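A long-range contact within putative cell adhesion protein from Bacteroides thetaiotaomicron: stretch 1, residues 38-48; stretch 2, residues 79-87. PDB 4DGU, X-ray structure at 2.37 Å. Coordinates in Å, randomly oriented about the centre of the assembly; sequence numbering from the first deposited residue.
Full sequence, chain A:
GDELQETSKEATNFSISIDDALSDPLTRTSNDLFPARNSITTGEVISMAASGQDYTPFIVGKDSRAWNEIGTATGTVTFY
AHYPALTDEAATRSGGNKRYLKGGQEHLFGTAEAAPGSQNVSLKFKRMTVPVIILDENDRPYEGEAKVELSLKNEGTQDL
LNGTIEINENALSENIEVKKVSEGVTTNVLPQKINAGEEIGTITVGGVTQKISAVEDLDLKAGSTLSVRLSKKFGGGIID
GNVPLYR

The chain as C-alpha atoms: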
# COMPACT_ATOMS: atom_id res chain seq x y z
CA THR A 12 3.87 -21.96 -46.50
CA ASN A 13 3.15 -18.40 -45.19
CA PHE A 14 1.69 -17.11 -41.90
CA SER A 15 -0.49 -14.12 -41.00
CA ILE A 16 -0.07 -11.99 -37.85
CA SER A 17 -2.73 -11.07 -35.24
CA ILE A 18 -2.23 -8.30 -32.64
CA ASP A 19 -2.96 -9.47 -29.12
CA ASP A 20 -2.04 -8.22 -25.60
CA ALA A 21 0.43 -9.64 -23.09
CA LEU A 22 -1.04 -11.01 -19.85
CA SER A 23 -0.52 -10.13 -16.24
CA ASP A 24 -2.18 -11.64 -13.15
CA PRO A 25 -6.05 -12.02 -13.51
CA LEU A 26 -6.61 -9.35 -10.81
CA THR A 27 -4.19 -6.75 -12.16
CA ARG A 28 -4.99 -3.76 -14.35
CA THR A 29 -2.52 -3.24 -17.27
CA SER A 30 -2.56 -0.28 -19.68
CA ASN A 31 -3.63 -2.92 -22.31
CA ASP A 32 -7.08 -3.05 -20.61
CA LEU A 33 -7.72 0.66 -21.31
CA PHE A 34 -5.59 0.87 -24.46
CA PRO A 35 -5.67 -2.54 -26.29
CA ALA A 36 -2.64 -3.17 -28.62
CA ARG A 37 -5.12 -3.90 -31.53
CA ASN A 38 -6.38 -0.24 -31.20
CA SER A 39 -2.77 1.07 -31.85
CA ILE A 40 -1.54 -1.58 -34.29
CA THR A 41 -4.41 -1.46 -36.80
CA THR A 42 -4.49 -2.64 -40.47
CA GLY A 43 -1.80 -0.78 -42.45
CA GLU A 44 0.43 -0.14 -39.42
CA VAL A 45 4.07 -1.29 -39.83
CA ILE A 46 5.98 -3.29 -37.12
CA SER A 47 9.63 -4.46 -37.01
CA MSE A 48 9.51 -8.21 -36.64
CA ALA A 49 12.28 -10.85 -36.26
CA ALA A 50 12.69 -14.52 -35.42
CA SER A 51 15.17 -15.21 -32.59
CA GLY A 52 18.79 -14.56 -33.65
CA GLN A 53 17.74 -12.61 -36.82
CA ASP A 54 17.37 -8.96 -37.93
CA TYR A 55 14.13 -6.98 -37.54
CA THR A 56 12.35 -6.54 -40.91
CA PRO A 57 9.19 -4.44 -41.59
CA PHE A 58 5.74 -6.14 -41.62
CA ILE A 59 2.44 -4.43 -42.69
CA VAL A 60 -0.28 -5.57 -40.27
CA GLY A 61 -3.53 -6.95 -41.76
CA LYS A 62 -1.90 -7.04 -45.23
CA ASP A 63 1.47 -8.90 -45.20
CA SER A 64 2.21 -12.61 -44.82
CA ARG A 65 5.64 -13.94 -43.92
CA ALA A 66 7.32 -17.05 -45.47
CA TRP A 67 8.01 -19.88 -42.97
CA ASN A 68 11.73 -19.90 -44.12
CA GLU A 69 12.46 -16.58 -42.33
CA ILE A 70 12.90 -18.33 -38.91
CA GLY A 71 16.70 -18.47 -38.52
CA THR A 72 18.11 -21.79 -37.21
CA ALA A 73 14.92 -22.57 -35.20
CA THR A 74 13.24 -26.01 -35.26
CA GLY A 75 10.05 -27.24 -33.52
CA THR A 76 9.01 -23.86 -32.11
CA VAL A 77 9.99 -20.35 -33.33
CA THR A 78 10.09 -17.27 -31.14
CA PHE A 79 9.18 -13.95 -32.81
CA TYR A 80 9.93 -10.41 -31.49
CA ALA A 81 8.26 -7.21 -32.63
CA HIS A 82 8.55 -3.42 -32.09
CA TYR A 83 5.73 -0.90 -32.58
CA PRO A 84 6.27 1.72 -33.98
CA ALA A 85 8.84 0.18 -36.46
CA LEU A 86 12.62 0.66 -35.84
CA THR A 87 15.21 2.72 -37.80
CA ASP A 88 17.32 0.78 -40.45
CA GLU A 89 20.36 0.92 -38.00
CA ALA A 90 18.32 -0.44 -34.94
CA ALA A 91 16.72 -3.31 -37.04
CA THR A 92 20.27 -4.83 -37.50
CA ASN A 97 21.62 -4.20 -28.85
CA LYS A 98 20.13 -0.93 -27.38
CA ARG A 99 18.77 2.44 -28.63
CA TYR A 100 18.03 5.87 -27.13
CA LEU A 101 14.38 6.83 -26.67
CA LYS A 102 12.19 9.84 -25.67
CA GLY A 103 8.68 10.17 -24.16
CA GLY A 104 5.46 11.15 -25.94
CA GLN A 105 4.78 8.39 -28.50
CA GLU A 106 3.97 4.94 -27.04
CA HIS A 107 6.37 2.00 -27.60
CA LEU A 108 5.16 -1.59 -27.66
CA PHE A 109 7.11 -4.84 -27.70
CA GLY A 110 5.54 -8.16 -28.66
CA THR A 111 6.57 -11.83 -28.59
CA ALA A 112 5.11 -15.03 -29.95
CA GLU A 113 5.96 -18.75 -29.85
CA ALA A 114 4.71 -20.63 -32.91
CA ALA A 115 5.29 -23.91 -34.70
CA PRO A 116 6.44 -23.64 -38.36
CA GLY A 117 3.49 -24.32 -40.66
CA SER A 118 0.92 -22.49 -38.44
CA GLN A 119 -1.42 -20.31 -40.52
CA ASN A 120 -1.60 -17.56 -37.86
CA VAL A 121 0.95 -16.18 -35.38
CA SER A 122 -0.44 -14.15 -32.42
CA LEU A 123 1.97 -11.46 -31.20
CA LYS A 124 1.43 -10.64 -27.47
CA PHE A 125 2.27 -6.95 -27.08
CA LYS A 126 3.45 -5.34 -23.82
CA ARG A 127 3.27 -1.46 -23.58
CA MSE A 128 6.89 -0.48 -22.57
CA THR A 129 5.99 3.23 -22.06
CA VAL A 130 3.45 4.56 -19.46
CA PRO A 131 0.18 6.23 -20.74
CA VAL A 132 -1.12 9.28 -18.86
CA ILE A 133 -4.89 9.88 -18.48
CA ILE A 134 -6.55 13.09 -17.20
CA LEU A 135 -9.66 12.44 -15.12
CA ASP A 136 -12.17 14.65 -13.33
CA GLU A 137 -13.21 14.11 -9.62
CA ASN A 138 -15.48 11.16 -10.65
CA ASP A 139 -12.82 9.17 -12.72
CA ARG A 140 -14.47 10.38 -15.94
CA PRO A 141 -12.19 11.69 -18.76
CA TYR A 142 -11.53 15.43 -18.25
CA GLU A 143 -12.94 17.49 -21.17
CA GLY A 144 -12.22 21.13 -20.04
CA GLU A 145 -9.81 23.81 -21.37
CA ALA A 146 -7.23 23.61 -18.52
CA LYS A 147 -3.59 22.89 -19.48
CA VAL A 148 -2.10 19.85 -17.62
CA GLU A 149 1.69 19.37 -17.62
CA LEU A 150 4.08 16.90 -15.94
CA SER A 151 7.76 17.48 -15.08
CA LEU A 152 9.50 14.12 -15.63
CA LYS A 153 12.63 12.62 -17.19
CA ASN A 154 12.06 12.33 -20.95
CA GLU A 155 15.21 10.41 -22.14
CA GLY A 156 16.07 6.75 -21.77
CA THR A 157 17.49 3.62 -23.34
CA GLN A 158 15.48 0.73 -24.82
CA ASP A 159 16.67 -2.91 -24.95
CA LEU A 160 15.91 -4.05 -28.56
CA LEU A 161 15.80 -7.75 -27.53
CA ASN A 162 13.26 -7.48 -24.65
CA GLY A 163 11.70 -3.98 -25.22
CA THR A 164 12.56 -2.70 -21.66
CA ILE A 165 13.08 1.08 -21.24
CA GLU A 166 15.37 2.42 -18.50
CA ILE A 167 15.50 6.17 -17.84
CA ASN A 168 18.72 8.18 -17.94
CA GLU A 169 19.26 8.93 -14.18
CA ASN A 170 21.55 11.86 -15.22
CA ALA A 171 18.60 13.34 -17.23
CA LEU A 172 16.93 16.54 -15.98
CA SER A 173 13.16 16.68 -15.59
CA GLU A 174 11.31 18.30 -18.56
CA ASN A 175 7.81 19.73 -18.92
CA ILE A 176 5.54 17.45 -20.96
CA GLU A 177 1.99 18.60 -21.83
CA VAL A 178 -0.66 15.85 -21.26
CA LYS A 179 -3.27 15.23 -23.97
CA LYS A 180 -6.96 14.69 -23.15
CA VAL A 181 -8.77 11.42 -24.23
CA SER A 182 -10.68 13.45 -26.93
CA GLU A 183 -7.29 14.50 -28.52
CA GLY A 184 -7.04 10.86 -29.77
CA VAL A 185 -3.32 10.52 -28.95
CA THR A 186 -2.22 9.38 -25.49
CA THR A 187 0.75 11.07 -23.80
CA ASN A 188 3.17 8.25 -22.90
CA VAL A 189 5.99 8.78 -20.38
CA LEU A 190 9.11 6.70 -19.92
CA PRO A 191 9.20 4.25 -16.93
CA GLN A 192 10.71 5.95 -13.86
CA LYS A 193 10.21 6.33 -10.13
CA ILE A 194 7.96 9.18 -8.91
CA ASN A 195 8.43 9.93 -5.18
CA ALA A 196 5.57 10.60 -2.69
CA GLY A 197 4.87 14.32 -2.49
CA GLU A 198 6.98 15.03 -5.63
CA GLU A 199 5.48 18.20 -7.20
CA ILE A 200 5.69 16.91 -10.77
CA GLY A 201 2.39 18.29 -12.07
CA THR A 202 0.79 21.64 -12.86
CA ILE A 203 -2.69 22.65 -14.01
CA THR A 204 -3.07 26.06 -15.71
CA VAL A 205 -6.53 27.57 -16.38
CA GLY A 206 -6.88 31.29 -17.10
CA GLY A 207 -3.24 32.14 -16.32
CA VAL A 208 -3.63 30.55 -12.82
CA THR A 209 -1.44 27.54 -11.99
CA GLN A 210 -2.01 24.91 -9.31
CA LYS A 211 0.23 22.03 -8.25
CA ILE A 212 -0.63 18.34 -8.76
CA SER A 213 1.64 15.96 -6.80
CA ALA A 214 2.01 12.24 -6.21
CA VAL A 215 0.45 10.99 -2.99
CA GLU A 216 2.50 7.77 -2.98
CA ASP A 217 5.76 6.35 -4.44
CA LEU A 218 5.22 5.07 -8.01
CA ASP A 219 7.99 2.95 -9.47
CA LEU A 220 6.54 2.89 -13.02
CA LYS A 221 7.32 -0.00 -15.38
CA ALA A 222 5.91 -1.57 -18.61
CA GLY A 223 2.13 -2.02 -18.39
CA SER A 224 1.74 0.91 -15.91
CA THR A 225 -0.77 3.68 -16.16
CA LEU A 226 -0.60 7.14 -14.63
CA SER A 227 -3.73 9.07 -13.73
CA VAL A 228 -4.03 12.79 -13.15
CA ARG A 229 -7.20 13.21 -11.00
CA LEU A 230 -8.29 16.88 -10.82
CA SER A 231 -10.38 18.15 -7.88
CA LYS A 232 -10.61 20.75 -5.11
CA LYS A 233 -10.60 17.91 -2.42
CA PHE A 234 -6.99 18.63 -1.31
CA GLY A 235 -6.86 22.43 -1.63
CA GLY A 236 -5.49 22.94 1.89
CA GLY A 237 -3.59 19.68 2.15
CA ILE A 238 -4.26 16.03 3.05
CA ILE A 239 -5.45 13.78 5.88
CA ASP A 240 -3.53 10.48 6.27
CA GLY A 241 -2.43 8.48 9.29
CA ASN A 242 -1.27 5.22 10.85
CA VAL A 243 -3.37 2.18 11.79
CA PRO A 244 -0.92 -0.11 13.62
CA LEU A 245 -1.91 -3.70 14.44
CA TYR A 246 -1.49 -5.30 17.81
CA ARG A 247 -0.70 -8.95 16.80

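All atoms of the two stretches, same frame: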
# COMPACT_ATOMS: atom_id res chain seq x y z
N ASN A 38 -5.85 -1.59 -30.94
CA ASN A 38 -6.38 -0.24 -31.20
C ASN A 38 -5.25 0.70 -31.69
O ASN A 38 -5.54 1.70 -32.33
CB ASN A 38 -7.08 0.35 -29.97
CG ASN A 38 -8.45 -0.25 -29.68
OD1 ASN A 38 -8.86 -1.28 -30.25
ND2 ASN A 38 -9.19 0.38 -28.79
N SER A 39 -3.98 0.35 -31.42
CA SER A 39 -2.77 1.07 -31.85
C SER A 39 -2.23 0.48 -33.13
O SER A 39 -1.98 1.20 -34.10
CB SER A 39 -1.69 1.00 -30.78
OG SER A 39 -2.09 1.73 -29.63
N ILE A 40 -2.07 -0.85 -33.14
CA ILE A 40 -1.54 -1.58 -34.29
C ILE A 40 -2.73 -2.10 -35.11
O ILE A 40 -3.14 -3.25 -35.00
CB ILE A 40 -0.53 -2.67 -33.89
CG1 ILE A 40 0.32 -2.22 -32.67
CG2 ILE A 40 0.34 -3.03 -35.10
CD1 ILE A 40 1.07 -3.31 -31.98
N THR A 41 -3.27 -1.20 -35.93
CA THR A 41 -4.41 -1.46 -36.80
C THR A 41 -3.90 -1.88 -38.20
O THR A 41 -2.69 -1.89 -38.45
CB THR A 41 -5.32 -0.22 -36.85
OG1 THR A 41 -4.56 0.92 -37.29
CG2 THR A 41 -5.99 0.08 -35.51
N THR A 42 -4.83 -2.25 -39.10
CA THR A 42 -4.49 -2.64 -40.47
C THR A 42 -3.75 -1.45 -41.13
O THR A 42 -4.17 -0.29 -40.99
CB THR A 42 -5.73 -3.10 -41.24
OG1 THR A 42 -6.37 -4.14 -40.50
CG2 THR A 42 -5.41 -3.61 -42.64
N GLY A 43 -2.63 -1.77 -41.77
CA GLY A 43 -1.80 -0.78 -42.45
C GLY A 43 -0.64 -0.28 -41.61
O GLY A 43 0.27 0.35 -42.15
N GLU A 44 -0.67 -0.53 -40.30
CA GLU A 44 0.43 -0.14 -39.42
C GLU A 44 1.61 -1.10 -39.65
O GLU A 44 1.40 -2.29 -39.93
CB GLU A 44 -0.00 -0.10 -37.94
CG GLU A 44 -1.04 0.98 -37.63
CD GLU A 44 -0.68 2.37 -38.11
OE1 GLU A 44 0.25 2.99 -37.54
OE2 GLU A 44 -1.29 2.83 -39.10
N VAL A 45 2.83 -0.55 -39.60
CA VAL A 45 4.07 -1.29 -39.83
C VAL A 45 4.76 -1.56 -38.47
O VAL A 45 4.88 -0.66 -37.64
CB VAL A 45 5.01 -0.51 -40.83
CG1 VAL A 45 6.33 -1.24 -41.07
CG2 VAL A 45 4.31 -0.22 -42.15
N ILE A 46 5.20 -2.82 -38.28
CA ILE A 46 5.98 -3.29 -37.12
C ILE A 46 7.32 -3.85 -37.63
O ILE A 46 7.41 -4.28 -38.78
CB ILE A 46 5.24 -4.38 -36.27
CG1 ILE A 46 4.89 -5.64 -37.11
CG2 ILE A 46 4.02 -3.81 -35.52
CD1 ILE A 46 4.83 -6.87 -36.34
N SER A 47 8.34 -3.83 -36.76
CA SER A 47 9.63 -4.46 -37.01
C SER A 47 9.55 -5.82 -36.39
O SER A 47 9.39 -5.91 -35.17
CB SER A 47 10.78 -3.65 -36.41
OG SER A 47 10.85 -2.38 -37.00
N MSE A 48 9.60 -6.88 -37.19
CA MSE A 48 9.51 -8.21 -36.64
C MSE A 48 10.72 -9.07 -37.01
O MSE A 48 11.29 -8.91 -38.08
CB MSE A 48 8.22 -8.86 -37.12
CG MSE A 48 7.96 -10.17 -36.45
SE MSE A 48 6.29 -10.94 -36.97
CE MSE A 48 6.65 -11.25 -38.84
N PHE A 79 9.19 -15.20 -32.08
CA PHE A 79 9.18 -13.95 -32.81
C PHE A 79 9.20 -12.78 -31.82
O PHE A 79 8.74 -12.93 -30.70
CB PHE A 79 7.96 -13.86 -33.74
CG PHE A 79 7.93 -14.90 -34.81
CD1 PHE A 79 8.61 -14.71 -36.01
CD2 PHE A 79 7.23 -16.09 -34.64
CE1 PHE A 79 8.61 -15.69 -37.00
CE2 PHE A 79 7.21 -17.06 -35.62
CZ PHE A 79 7.91 -16.85 -36.80
N TYR A 80 9.78 -11.64 -32.24
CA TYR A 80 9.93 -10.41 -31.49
C TYR A 80 9.50 -9.27 -32.36
O TYR A 80 9.85 -9.26 -33.54
CB TYR A 80 11.38 -10.21 -31.04
CG TYR A 80 11.89 -11.32 -30.15
CD1 TYR A 80 11.60 -11.34 -28.79
CD2 TYR A 80 12.63 -12.38 -30.68
CE1 TYR A 80 12.06 -12.36 -27.96
CE2 TYR A 80 13.11 -13.41 -29.86
CZ TYR A 80 12.82 -13.39 -28.50
OH TYR A 80 13.25 -14.41 -27.68
N ALA A 81 8.74 -8.31 -31.82
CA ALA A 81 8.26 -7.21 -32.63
C ALA A 81 8.25 -5.88 -31.88
O ALA A 81 7.92 -5.84 -30.70
CB ALA A 81 6.86 -7.52 -33.16
N HIS A 82 8.59 -4.80 -32.59
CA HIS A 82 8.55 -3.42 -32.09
C HIS A 82 7.48 -2.62 -32.82
O HIS A 82 7.35 -2.74 -34.03
CB HIS A 82 9.91 -2.72 -32.25
CG HIS A 82 10.97 -3.22 -31.33
ND1 HIS A 82 11.19 -2.65 -30.09
CD2 HIS A 82 11.86 -4.23 -31.52
CE1 HIS A 82 12.20 -3.33 -29.55
NE2 HIS A 82 12.63 -4.29 -30.37
N TYR A 83 6.72 -1.83 -32.06
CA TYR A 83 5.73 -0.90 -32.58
C TYR A 83 5.85 0.42 -31.83
O TYR A 83 5.73 0.42 -30.61
CB TYR A 83 4.28 -1.40 -32.57
CG TYR A 83 3.37 -0.37 -33.20
CD1 TYR A 83 3.35 -0.19 -34.58
CD2 TYR A 83 2.64 0.52 -32.42
CE1 TYR A 83 2.60 0.83 -35.17
CE2 TYR A 83 1.88 1.55 -32.99
CZ TYR A 83 1.86 1.69 -34.37
OH TYR A 83 1.12 2.69 -34.94
N PRO A 84 6.08 1.55 -32.52
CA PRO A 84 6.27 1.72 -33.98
C PRO A 84 7.55 1.01 -34.50
O PRO A 84 8.40 0.62 -33.69
CB PRO A 84 6.36 3.24 -34.15
CG PRO A 84 5.75 3.83 -32.89
CD PRO A 84 6.15 2.85 -31.82
N ALA A 85 7.68 0.84 -35.83
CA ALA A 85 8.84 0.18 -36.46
C ALA A 85 10.18 0.90 -36.13
O ALA A 85 10.20 2.11 -35.91
CB ALA A 85 8.66 0.12 -37.97
N LEU A 86 11.28 0.14 -36.11
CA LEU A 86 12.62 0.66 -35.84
C LEU A 86 13.22 1.35 -37.05
O LEU A 86 12.80 1.11 -38.18
CB LEU A 86 13.57 -0.49 -35.45
CG LEU A 86 13.17 -1.43 -34.33
CD1 LEU A 86 14.12 -2.60 -34.28
CD2 LEU A 86 13.13 -0.70 -33.00
N THR A 87 14.33 2.10 -36.80
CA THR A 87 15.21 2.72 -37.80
C THR A 87 16.01 1.58 -38.47
O THR A 87 16.13 0.50 -37.88
CB THR A 87 16.11 3.77 -37.14
O HOH W 1 5.83 1.79 -37.71

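Two antiparallel strands, 45-48 and 79-83, meet edge to edge, and beyond their short paired segment the side chain of Tyr83 fills a hollow made by the first stretch. The pairing centres on Ser47 and His82, whose backbones hydrogen-bond both ways (Ser47 N to His82 O, 3.1 Å; His82 N to Ser47 O, 2.9 Å). Close CA-H...O contacts flank these bonds, with Ile46 CA 3.4 Å from His82 O on one side, and Ala81 CA 3.1 Å from Ser47 O and Met48 CA 3.3 Å from Tyr80 O on the other. At the next, non-hydrogen-bonded pair, Met48 and Ala81 bring their CA atoms to 4.3 Å. The small methyl of Ala81 leaves room for larger neighbours: Ile46 CD1 packs 3.8 Å from Ala81 CB, and selenomethionine Met48 runs alongside, its CG 4.4 Å from that CB and its SE lying obliquely 5.3 Å from the centroid of the Phe79 ring.

Tyr83 is the principal bump. Its CA-to-CB bond points sideways, but the t rotamer brings the ring nearer the first stretch. Ile40 covers one face, CG1 standing 3.9 Å from the ring centroid, while Ile46 CG2 approaches Tyr83 CD1 obliquely at 3.8 Å. At the ring edge, Val45 O lies 3.5 Å from Tyr83 CD1. The phenol tip reaches Glu44, Tyr83 OH donating to Glu44 OE1 at 2.8 Å. Glu44 closes a type II turn from Thr41, where the positive phi of Gly43 suits glycine.

After the cis peptide before Pro84 the second stretch folds back past Val45, Ile46 and Ser47. Val45 O and Ala85 N, 3.7 Å apart, are bridged by a water that donates to Val45 O (2.6 Å) and accepts from Ala85 N (2.8 Å). Nearby, Val45 CG1 touches Ala85 CB at 4.1 Å. Ser47 OG nestles against Ala85 CA (3.3 Å) and accepts a hydrogen bond from Leu86 N (2.7 Å), tying the loop to the strand.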